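Local structure of fimbria adhesin protein (Klebsiella pneumoniae, 3U4K) at residues T146-Y156 with T168-S179; L77-A85 with S114-T122. The protein is the receptor-binding domain of the adhesin MrkD, through which Klebsiella pneumoniae fimbriae bind human collagen V. All coordinates share one frame; numbering follows the deposited sequence.

Contact 1. Residues T146-Y156 with T168-S179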
loop_
_atom_site.group_PDB
_atom_site.type_symbol
_atom_site.label_atom_id
_atom_site.label_comp_id
_atom_site.label_asym_id
_atom_site.label_seq_id
_atom_site.Cartn_x
_atom_site.Cartn_y
_atom_site.Cartn_z
ATOM N N THR A 146 18.446 12.907 -1.984
ATOM C CA THR A 146 17.419 12.146 -2.701
ATOM C C THR A 146 17.689 12.065 -4.201
ATOM O O THR A 146 18.074 13.056 -4.823
ATOM C CB THR A 146 16.009 12.736 -2.485
ATOM O OG1 THR A 146 16.004 14.126 -2.834
ATOM C CG2 THR A 146 15.574 12.579 -1.038
ATOM N N GLY A 147 17.473 10.882 -4.774
ATOM C CA GLY A 147 17.668 10.661 -6.206
ATOM C C GLY A 147 16.404 10.911 -7.006
ATOM O O GLY A 147 15.413 11.410 -6.475
ATOM N N SER A 148 16.444 10.570 -8.288
ATOM C CA SER A 148 15.291 10.718 -9.169
ATOM C C SER A 148 14.935 9.386 -9.814
ATOM O O SER A 148 15.693 8.421 -9.712
ATOM C CB SER A 148 15.562 11.775 -10.245
ATOM O OG SER A 148 15.473 13.084 -9.711
ATOM N N GLY A 149 13.777 9.333 -10.472
ATOM C CA GLY A 149 13.339 8.123 -11.165
ATOM C C GLY A 149 11.838 7.900 -11.166
ATOM O O GLY A 149 11.085 8.637 -10.525
ATOM N N THR A 150 11.413 6.875 -11.904
ATOM C CA THR A 150 10.012 6.472 -11.975
ATOM C C THR A 150 9.870 5.091 -11.350
ATOM O O THR A 150 10.689 4.204 -11.600
ATOM C CB THR A 150 9.512 6.430 -13.432
ATOM O OG1 THR A 150 9.844 7.660 -14.086
ATOM C CG2 THR A 150 8.006 6.231 -13.490
ATOM N N LEU A 151 8.837 4.917 -10.531
ATOM C CA LEU A 151 8.607 3.652 -9.834
ATOM C C LEU A 151 8.158 2.546 -10.781
ATOM O O LEU A 151 7.473 2.807 -11.772
ATOM C CB LEU A 151 7.596 3.833 -8.704
ATOM C CG LEU A 151 8.079 4.688 -7.532
ATOM C CD1 LEU A 151 6.923 5.046 -6.619
ATOM C CD2 LEU A 151 9.168 3.967 -6.759
ATOM N N ALA A 152 8.557 1.317 -10.460
ATOM C CA ALA A 152 8.280 0.147 -11.296
ATOM C C ALA A 152 6.796 -0.199 -11.374
ATOM O O ALA A 152 6.056 -0.052 -10.401
ATOM C CB ALA A 152 9.075 -1.054 -10.803
ATOM N N SER A 153 6.378 -0.661 -12.547
ATOM C CA SER A 153 5.009 -1.113 -12.779
ATOM C C SER A 153 4.711 -2.427 -12.045
ATOM O O SER A 153 5.613 -3.241 -11.820
ATOM C CB SER A 153 4.785 -1.286 -14.282
ATOM O OG SER A 153 3.467 -1.714 -14.559
ATOM N N GLY A 154 3.451 -2.623 -11.660
ATOM C CA GLY A 154 3.015 -3.884 -11.054
ATOM C C GLY A 154 2.448 -3.770 -9.648
ATOM O O GLY A 154 2.214 -2.661 -9.164
ATOM N N PRO A 155 2.225 -4.922 -8.982
ATOM C CA PRO A 155 1.638 -4.989 -7.638
ATOM C C PRO A 155 2.537 -4.403 -6.551
ATOM O O PRO A 155 3.762 -4.416 -6.689
ATOM C CB PRO A 155 1.459 -6.493 -7.410
ATOM C CG PRO A 155 2.481 -7.130 -8.286
ATOM C CD PRO A 155 2.517 -6.267 -9.512
ATOM N N TYR A 156 1.919 -3.898 -5.484
ATOM C CA TYR A 156 2.640 -3.342 -4.339
ATOM C C TYR A 156 2.063 -3.837 -3.017
ATOM O O TYR A 156 2.802 -4.227 -2.110
ATOM C CB TYR A 156 2.612 -1.812 -4.379
ATOM C CG TYR A 156 3.635 -1.202 -5.312
ATOM C CD1 TYR A 156 3.388 -1.098 -6.682
ATOM C CD2 TYR A 156 4.851 -0.724 -4.824
ATOM C CE1 TYR A 156 4.328 -0.548 -7.540
ATOM C CE2 TYR A 156 5.796 -0.170 -5.673
ATOM C CZ TYR A 156 5.531 -0.084 -7.027
ATOM O OH TYR A 156 6.470 0.469 -7.869
ATOM N N THR A 168 -3.357 -3.161 -4.275
ATOM C CA THR A 168 -2.948 -1.849 -4.778
ATOM C C THR A 168 -1.702 -1.981 -5.648
ATOM O O THR A 168 -0.772 -2.713 -5.306
ATOM C CB THR A 168 -2.686 -0.832 -3.648
ATOM O OG1 THR A 168 -1.496 -1.190 -2.942
ATOM C CG2 THR A 168 -3.862 -0.760 -2.678
ATOM N N SER A 169 -1.694 -1.264 -6.767
ATOM C CA SER A 169 -0.631 -1.392 -7.761
ATOM C C SER A 169 -0.386 -0.098 -8.548
ATOM O O SER A 169 -1.104 0.894 -8.383
ATOM C CB SER A 169 -0.956 -2.541 -8.719
ATOM O OG SER A 169 -2.138 -2.270 -9.451
ATOM N N LEU A 170 0.638 -0.122 -9.402
ATOM C CA LEU A 170 0.975 1.009 -10.263
ATOM C C LEU A 170 1.043 0.600 -11.724
ATOM O O LEU A 170 1.390 -0.539 -12.040
ATOM C CB LEU A 170 2.318 1.615 -9.855
ATOM C CG LEU A 170 2.366 2.536 -8.636
ATOM C CD1 LEU A 170 3.806 2.875 -8.289
ATOM C CD2 LEU A 170 1.565 3.805 -8.880
ATOM N N ASN A 171 0.710 1.541 -12.604
ATOM C CA ASN A 171 0.934 1.391 -14.038
ATOM C C ASN A 171 2.364 1.780 -14.404
ATOM O O ASN A 171 3.246 1.836 -13.541
ATOM C CB ASN A 171 -0.047 2.266 -14.822
ATOM C CG ASN A 171 -1.469 1.757 -14.753
ATOM O OD1 ASN A 171 -1.738 0.581 -15.007
ATOM N ND2 ASN A 171 -2.396 2.647 -14.419
ATOM N N ALA A 172 2.589 2.035 -15.690
ATOM C CA ALA A 172 3.822 2.658 -16.144
ATOM C C ALA A 172 3.657 4.174 -16.054
ATOM O O ALA A 172 2.602 4.711 -16.413
ATOM C CB ALA A 172 4.143 2.231 -17.566
ATOM N N ASP A 173 4.697 4.846 -15.559
ATOM C CA ASP A 173 4.723 6.312 -15.399
ATOM C C ASP A 173 3.532 6.858 -14.607
ATOM O O ASP A 173 2.851 7.788 -15.046
ATOM C CB ASP A 173 4.849 7.024 -16.759
ATOM C CG ASP A 173 6.112 6.640 -17.516
ATOM O OD1 ASP A 173 7.102 6.208 -16.881
ATOM O OD2 ASP A 173 6.116 6.779 -18.758
ATOM N N ALA A 174 3.289 6.271 -13.439
ATOM C CA ALA A 174 2.201 6.708 -12.570
ATOM C C ALA A 174 2.734 7.522 -11.394
ATOM O O ALA A 174 2.034 8.386 -10.864
ATOM C CB ALA A 174 1.388 5.516 -12.089
ATOM N N ILE A 175 3.966 7.229 -10.984
ATOM C CA ILE A 175 4.675 8.043 -9.995
ATOM C C ILE A 175 6.108 8.331 -10.452
ATOM O O ILE A 175 6.944 7.423 -10.537
ATOM C CB ILE A 175 4.701 7.395 -8.593
ATOM C CG1 ILE A 175 3.283 7.096 -8.095
ATOM C CG2 ILE A 175 5.433 8.302 -7.607
ATOM C CD1 ILE A 175 3.224 6.369 -6.767
ATOM N N THR A 176 6.380 9.599 -10.747
ATOM C CA THR A 176 7.729 10.046 -11.093
ATOM C C THR A 176 8.249 11.002 -10.021
ATOM O O THR A 176 7.622 12.021 -9.727
ATOM C CB THR A 176 7.773 10.736 -12.473
ATOM O OG1 THR A 176 6.916 10.043 -13.390
ATOM C CG2 THR A 176 9.193 10.747 -13.023
ATOM N N ILE A 177 9.391 10.653 -9.434
ATOM C CA ILE A 177 10.029 11.479 -8.411
ATOM C C ILE A 177 11.247 12.183 -8.995
ATOM O O ILE A 177 12.195 11.534 -9.439
ATOM C CB ILE A 177 10.457 10.647 -7.184
ATOM C CG1 ILE A 177 9.272 9.856 -6.613
ATOM C CG2 ILE A 177 11.104 11.531 -6.125
ATOM C CD1 ILE A 177 8.083 10.693 -6.188
ATOM N N VAL A 178 11.205 13.513 -8.991
ATOM C CA VAL A 178 12.276 14.331 -9.547
ATOM C C VAL A 178 12.816 15.288 -8.487
ATOM O O VAL A 178 12.215 16.322 -8.205
ATOM C CB VAL A 178 11.805 15.116 -10.796
ATOM C CG1 VAL A 178 12.916 16.006 -11.335
ATOM C CG2 VAL A 178 11.325 14.162 -11.883
ATOM N N SER A 179 13.943 14.925 -7.887
ATOM C CA SER A 179 14.646 15.825 -6.980
ATOM C C SER A 179 15.815 16.475 -7.718
ATOM O O SER A 179 16.675 15.769 -8.249
ATOM C CB SER A 179 15.129 15.085 -5.729
ATOM O OG SER A 179 15.802 13.884 -6.064
#
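With chi1 near -80° in both Tyr156 and Leu170, CG of each lies beside its own backbone N, and the two side chains meet at an angle, Tyr156 CE1 3.5 Å from Leu170 CD1. The same torsion carries the phenol back over the loop that precedes its strand, where Tyr156 OH donates to a lone pair of Ala152 O at 2.6 Å, in the carbonyl plane; tyrosine suits a place that needs an apolar flank and a polar tip. Leu151 continues the apolar row, its CB near Leu170 CD1 and its CD1 3.7 Å from Ile175 CG2. In this jelly-roll domain the chain pairs with itself twice: 154-156 runs antiparallel to 168-170 in a hairpin, 149-150 pairs with 175-178, and the register slips by two residues between the ladders. Gly154 N reaches Leu170 O at 3.0 Å, almost straight at 176°, and Gly149 exchanges two bonds with Ile177. Both glycines have positive phi angles at which a CB would jam against the preceding carbonyl. Beyond the second ladder Ser179 OG, set between its own N and carbonyl carbon, sits near the carbonyls of Thr146 and Gly147, while Thr150 OG1 rests 3.3 Å from Thr176 CG2 on the more exposed face.

Contact 2. Residues L77-A85 with S114-T122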
loop_
_atom_site.group_PDB
_atom_site.type_symbol
_atom_site.label_atom_id
_atom_site.label_comp_id
_atom_site.label_asym_id
_atom_site.label_seq_id
_atom_site.Cartn_x
_atom_site.Cartn_y
_atom_site.Cartn_z
ATOM N N LEU A 77 -10.998 -16.461 10.629
ATOM C CA LEU A 77 -9.999 -16.194 9.589
ATOM C C LEU A 77 -8.971 -15.136 9.955
ATOM O O LEU A 77 -9.290 -14.137 10.606
ATOM C CB LEU A 77 -10.677 -15.799 8.272
ATOM C CG LEU A 77 -11.274 -16.903 7.396
ATOM C CD1 LEU A 77 -11.941 -16.282 6.179
ATOM C CD2 LEU A 77 -10.229 -17.927 6.964
ATOM N N LYS A 78 -7.737 -15.369 9.514
ATOM C CA LYS A 78 -6.636 -14.428 9.690
ATOM C C LYS A 78 -6.250 -13.822 8.335
ATOM O O LYS A 78 -5.755 -14.524 7.449
ATOM C CB LYS A 78 -5.446 -15.143 10.334
ATOM C CG LYS A 78 -4.176 -14.318 10.455
ATOM C CD LYS A 78 -2.999 -15.211 10.820
ATOM C CE LYS A 78 -1.676 -14.465 10.761
ATOM N NZ LYS A 78 -1.597 -13.395 11.792
ATOM N N SER A 79 -6.495 -12.523 8.179
ATOM C CA SER A 79 -6.143 -11.805 6.950
ATOM C C SER A 79 -4.842 -11.032 7.107
ATOM O O SER A 79 -4.700 -10.230 8.027
ATOM C CB SER A 79 -7.264 -10.851 6.531
ATOM O OG SER A 79 -8.266 -11.532 5.799
ATOM N N ASP A 80 -3.905 -11.274 6.194
ATOM C CA ASP A 80 -2.595 -10.623 6.224
ATOM C C ASP A 80 -2.509 -9.424 5.283
ATOM O O ASP A 80 -2.943 -9.495 4.133
ATOM C CB ASP A 80 -1.487 -11.626 5.887
ATOM C CG ASP A 80 -1.383 -12.751 6.906
ATOM O OD1 ASP A 80 -0.972 -13.866 6.518
ATOM O OD2 ASP A 80 -1.709 -12.524 8.090
ATOM N N ALA A 81 -1.960 -8.324 5.794
ATOM C CA ALA A 81 -1.642 -7.150 4.984
ATOM C C ALA A 81 -0.184 -7.243 4.554
ATOM O O ALA A 81 0.724 -7.153 5.387
ATOM C CB ALA A 81 -1.894 -5.873 5.770
ATOM N N LYS A 82 0.030 -7.434 3.254
ATOM C CA LYS A 82 1.357 -7.716 2.715
ATOM C C LYS A 82 1.841 -6.684 1.704
ATOM O O LYS A 82 1.081 -6.227 0.844
ATOM C CB LYS A 82 1.387 -9.102 2.066
ATOM C CG LYS A 82 1.520 -10.254 3.045
ATOM C CD LYS A 82 1.565 -11.587 2.317
ATOM C CE LYS A 82 1.640 -12.744 3.300
ATOM N NZ LYS A 82 1.475 -14.056 2.615
ATOM N N VAL A 83 3.116 -6.326 1.823
ATOM C CA VAL A 83 3.810 -5.574 0.791
ATOM C C VAL A 83 4.552 -6.598 -0.058
ATOM O O VAL A 83 5.396 -7.343 0.447
ATOM C CB VAL A 83 4.796 -4.554 1.384
ATOM C CG1 VAL A 83 5.515 -3.809 0.272
ATOM C CG2 VAL A 83 4.068 -3.574 2.293
ATOM N N VAL A 84 4.227 -6.633 -1.346
ATOM C CA VAL A 84 4.699 -7.698 -2.231
ATOM C C VAL A 84 5.598 -7.223 -3.371
ATOM O O VAL A 84 6.137 -8.045 -4.116
ATOM C CB VAL A 84 3.519 -8.504 -2.820
ATOM C CG1 VAL A 84 2.876 -9.366 -1.745
ATOM C CG2 VAL A 84 2.495 -7.576 -3.464
ATOM N N ALA A 85 5.757 -5.907 -3.503
ATOM C CA ALA A 85 6.545 -5.316 -4.589
ATOM C C ALA A 85 8.034 -5.634 -4.477
ATOM O O ALA A 85 8.635 -5.478 -3.409
ATOM C CB ALA A 85 6.331 -3.814 -4.642
ATOM N N SER A 114 -8.252 -0.625 10.864
ATOM C CA SER A 114 -7.171 0.312 10.585
ATOM C C SER A 114 -5.808 -0.311 10.845
ATOM O O SER A 114 -5.570 -0.855 11.923
ATOM C CB SER A 114 -7.338 1.579 11.426
ATOM O OG SER A 114 -8.586 2.197 11.156
HETATM N N MSE A 115 -4.921 -0.233 9.853
HETATM C CA MSE A 115 -3.571 -0.792 9.983
HETATM C C MSE A 115 -2.565 -0.160 9.045
HETATM O O MSE A 115 -2.902 0.287 7.943
HETATM C CB MSE A 115 -3.602 -2.317 9.816
HETATM C CG MSE A 115 -3.686 -2.769 8.357
HETATM SE SE MSE A 115 -4.608 -4.508 8.217
HETATM C CE MSE A 115 -6.117 -3.885 7.106
ATOM N N ILE A 116 -1.315 -0.119 9.502
ATOM C CA ILE A 116 -0.179 0.265 8.676
ATOM C C ILE A 116 0.535 -1.014 8.239
ATOM O O ILE A 116 0.871 -1.864 9.071
ATOM C CB ILE A 116 0.784 1.208 9.433
ATOM C CG1 ILE A 116 0.044 2.483 9.865
ATOM C CG2 ILE A 116 1.989 1.557 8.568
ATOM C CD1 ILE A 116 0.640 3.191 11.063
ATOM N N TYR A 117 0.737 -1.156 6.932
ATOM C CA TYR A 117 1.360 -2.344 6.352
ATOM C C TYR A 117 2.831 -2.447 6.765
ATOM O O TYR A 117 3.537 -1.437 6.771
ATOM C CB TYR A 117 1.270 -2.285 4.828
ATOM C CG TYR A 117 -0.084 -2.602 4.230
ATOM C CD1 TYR A 117 -0.236 -3.671 3.355
ATOM C CD2 TYR A 117 -1.207 -1.821 4.515
ATOM C CE1 TYR A 117 -1.465 -3.968 2.791
ATOM C CE2 TYR A 117 -2.442 -2.111 3.953
ATOM C CZ TYR A 117 -2.566 -3.186 3.090
ATOM O OH TYR A 117 -3.782 -3.493 2.519
ATOM N N PRO A 118 3.299 -3.664 7.112
ATOM C CA PRO A 118 2.526 -4.904 7.177
ATOM C C PRO A 118 1.823 -5.117 8.522
ATOM O O PRO A 118 2.244 -4.568 9.547
ATOM C CB PRO A 118 3.587 -5.982 6.957
ATOM C CG PRO A 118 4.825 -5.398 7.542
ATOM C CD PRO A 118 4.728 -3.900 7.388
ATOM N N ASP A 119 0.755 -5.912 8.489
ATOM C CA ASP A 119 -0.009 -6.286 9.677
ATOM C C ASP A 119 -0.900 -7.486 9.357
ATOM O O ASP A 119 -0.877 -8.008 8.239
ATOM C CB ASP A 119 -0.861 -5.106 10.166
ATOM C CG ASP A 119 -1.047 -5.100 11.680
ATOM O OD1 ASP A 119 -0.491 -5.988 12.362
ATOM O OD2 ASP A 119 -1.747 -4.196 12.189
ATOM N N SER A 120 -1.674 -7.927 10.343
ATOM C CA SER A 120 -2.653 -8.992 10.142
ATOM C C SER A 120 -3.892 -8.757 10.991
ATOM O O SER A 120 -3.798 -8.239 12.102
ATOM C CB SER A 120 -2.046 -10.359 10.451
ATOM O OG SER A 120 -1.545 -10.403 11.773
ATOM N N TYR A 121 -5.049 -9.130 10.453
ATOM C CA TYR A 121 -6.319 -8.983 11.159
ATOM C C TYR A 121 -7.056 -10.314 11.293
ATOM O O TYR A 121 -7.121 -11.101 10.344
ATOM C CB TYR A 121 -7.206 -7.944 10.468
ATOM C CG TYR A 121 -8.522 -7.694 11.172
ATOM C CD1 TYR A 121 -8.560 -7.087 12.431
ATOM C CD2 TYR A 121 -9.729 -8.058 10.580
ATOM C CE1 TYR A 121 -9.764 -6.859 13.080
ATOM C CE2 TYR A 121 -10.938 -7.831 11.218
ATOM C CZ TYR A 121 -10.951 -7.232 12.465
ATOM O OH TYR A 121 -12.150 -7.007 13.098
ATOM N N THR A 122 -7.613 -10.554 12.478
ATOM C CA THR A 122 -8.359 -11.777 12.746
ATOM C C THR A 122 -9.808 -11.478 13.117
ATOM O O THR A 122 -10.083 -10.593 13.930
ATOM C CB THR A 122 -7.694 -12.619 13.851
ATOM O OG1 THR A 122 -6.288 -12.716 13.594
ATOM C CG2 THR A 122 -8.290 -14.023 13.895
#
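Ser79 and Tyr121 exchange a pair of short bonds in this antiparallel pairing: Ser79 N to Tyr121 O and Tyr121 N to Ser79 O are each 2.7 Å, the latter at 168°. Ala81 N gives Asp119 O another of 2.7 Å, whereas the return bond from Asp119 N is weak. Strand 119-122 is an outer strand of a five-stranded sheet in the jelly roll, and strand 77-83 lies between it and strand 154-160. The peptide before Pro118 is cis, where the chain passes from strand 115-116 to strand 119-122, and Tyr117, its CG beside the backbone N (chi1 -76°), lays its ring against Ala81. The methyl stands over one face in a CH-pi contact: Ala81 CB lies 3.7 Å from the centroid of the Tyr117 ring, 17° off its normal; so small a side chain lets the ring lie close to the strand. Selenomethionine Met115 adds its SE at 3.9 Å from Ala81 CB. On the sheet face that carries Lys78, Asp80 and Ser120, the Lys78 chain runs extended to a bend at chi4, bringing NZ within a weak bond of Ser120 OG, with Asp80 OD2 at long salt-bridge range. Backbone bonds and the buried Ala81-Tyr117 packing thus probably hold the strands more firmly than this loose polar cluster.

Contacts 1 and 2 lie on opposite sides of the domain's centre, about 22 Å apart between their centres, yet share one sheet, in which strands 154-160 and 74-83 are neighbours. They meet at Tyr156, whose backbone O probably accepts a hydrogen bond from Val84 N and whose ring packs on Ala85. Both are partly buried. Contact 1 also pairs strands of a second, smaller sheet, and its buried Ile175 and Ile177 reach strand 133-141; contact 2 lies where the five-stranded sheet ends within this chain at strand 119-125. Glycines and serines work close to the backbone in the first, whereas the second has a polar face with Lys78, Asp80 and Ser120, while on the other buried Ala81 packs on Tyr117.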